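Local coordinates for protein 4-dehydrase (Streptomyces venezuelae, PDB 2PO3) that probably works as a pyridoxal phosphate-dependent aminotransferase, transferring an amino group to a TDP-linked sugar during the biosynthesis of desosamine, at residues His276-Leu280 and Ala376-Arg380. Sequence-based numbering, arbitrary orientation.
Sequences HLADL and ADLLR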
# COMPACT_ATOMS: atom_id res chain seq x y z
N HIS A 276 -24.72 13.42 29.06
CA HIS A 276 -24.00 13.05 30.27
C HIS A 276 -22.91 14.00 30.71
O HIS A 276 -22.38 13.84 31.81
CB HIS A 276 -23.37 11.66 30.20
CG HIS A 276 -24.46 10.68 30.16
ND1 HIS A 276 -25.43 10.68 31.15
CD2 HIS A 276 -24.75 9.72 29.26
CE1 HIS A 276 -26.28 9.72 30.84
NE2 HIS A 276 -25.90 9.12 29.72
N LEU A 277 -22.54 14.95 29.86
CA LEU A 277 -21.45 15.87 30.22
C LEU A 277 -21.94 17.30 30.30
O LEU A 277 -21.19 18.29 30.30
CB LEU A 277 -20.27 15.72 29.24
CG LEU A 277 -19.62 14.35 29.33
CD1 LEU A 277 -18.81 14.21 28.07
CD2 LEU A 277 -18.75 14.23 30.58
N ALA A 278 -23.24 17.38 30.35
CA ALA A 278 -23.89 18.65 30.44
C ALA A 278 -23.51 19.32 31.77
O ALA A 278 -23.30 18.63 32.80
CB ALA A 278 -25.38 18.40 30.42
N ASP A 279 -23.46 20.66 31.70
CA ASP A 279 -23.15 21.52 32.84
C ASP A 279 -21.93 21.00 33.59
O ASP A 279 -22.01 20.53 34.72
CB ASP A 279 -24.41 21.69 33.75
CG ASP A 279 -25.71 22.04 33.02
OD1 ASP A 279 -25.85 23.08 32.40
OD2 ASP A 279 -26.67 21.13 33.13
N LEU A 280 -20.79 21.07 32.92
CA LEU A 280 -19.51 20.63 33.41
C LEU A 280 -18.54 21.66 32.89
O LEU A 280 -18.06 21.60 31.76
CB LEU A 280 -19.15 19.22 32.86
CG LEU A 280 -18.01 18.52 33.61
CD1 LEU A 280 -18.29 18.59 35.10
CD2 LEU A 280 -17.83 17.05 33.19
N ALA A 376 -18.38 9.17 30.85
CA ALA A 376 -18.79 10.51 31.21
C ALA A 376 -18.54 10.76 32.69
O ALA A 376 -18.03 11.80 33.06
CB ALA A 376 -20.27 10.70 30.94
N ASP A 377 -18.90 9.78 33.53
CA ASP A 377 -18.76 9.80 34.98
C ASP A 377 -17.33 10.00 35.41
O ASP A 377 -17.03 10.75 36.34
CB ASP A 377 -19.28 8.51 35.61
CG ASP A 377 -20.77 8.54 35.77
OD1 ASP A 377 -21.46 9.52 35.47
OD2 ASP A 377 -21.21 7.40 36.24
N LEU A 378 -16.46 9.29 34.70
CA LEU A 378 -15.03 9.36 34.91
C LEU A 378 -14.56 10.76 34.48
O LEU A 378 -13.75 11.41 35.14
CB LEU A 378 -14.36 8.27 34.05
CG LEU A 378 -13.61 7.20 34.84
CD1 LEU A 378 -12.79 6.30 33.89
CD2 LEU A 378 -12.67 7.87 35.84
N LEU A 379 -15.07 11.26 33.38
CA LEU A 379 -14.66 12.59 32.95
C LEU A 379 -15.13 13.66 33.94
O LEU A 379 -14.43 14.62 34.27
CB LEU A 379 -15.30 12.95 31.62
CG LEU A 379 -14.49 12.43 30.43
CD1 LEU A 379 -15.13 12.95 29.15
CD2 LEU A 379 -13.08 12.98 30.52
N ARG A 380 -16.36 13.48 34.40
CA ARG A 380 -16.98 14.39 35.34
C ARG A 380 -16.15 14.43 36.61
O ARG A 380 -15.91 15.48 37.16
CB ARG A 380 -18.40 13.95 35.59
CG ARG A 380 -19.18 14.87 36.51
CD ARG A 380 -20.65 14.53 36.42
NE ARG A 380 -21.24 14.88 35.12
CZ ARG A 380 -21.68 16.10 34.77
NH1 ARG A 380 -21.59 17.15 35.59
NH2 ARG A 380 -22.21 16.31 33.56
O HOH W 1 -22.57 11.75 33.67
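Start with Arg380, whose side chain reaches out from helix 369-394 to the end of helix 246-276. Arg380 NH2 donates two nearly straight hydrogen bonds, one to His276 O at 3.0 Å and one to Ala278 O at 2.7 Å. Both carbonyls lie near the plane of the guanidinium, so one nitrogen bridges the last helical residue and the loop that follows. Leu280 CD2 lies over one face of the guanidinium and also packs 3.5 Å from Arg380 CA, while Leu280 CD1 comes to 3.6 Å from Arg380 NH1.

Leu277 is the first residue to leave helical geometry, and here the chain turns toward strand 283-285. The contact belongs to the smaller part of a PLP-dependent aminotransferase of the DegT/DnrJ/EryC1 family, away from the external aldimine and the seven-stranded sheet of the larger domain; it ties the end of one long helix to the flank of the last modelled helix, 369-394. The side chain of Leu277 reaches into the apolar side of the contact, with CD2 at 3.9 Å from Ala376 CB and 3.8 Å from Leu379 CB. Leu379 in turn packs on Val315 and Leu319 of helix 312-321, which carries the apolar layer on to a third helix.

Ala376 has no bulk beyond CB, and the backbones come close: Ala376 CA is 5.9 Å from His276 CA, and the two CB atoms are 3.3 Å apart, a tight fit. On the polar side a water donates to His276 O (2.8 Å) and to Asp377 OD1 (3.1 Å), giving that carbonyl a second donor besides Arg380.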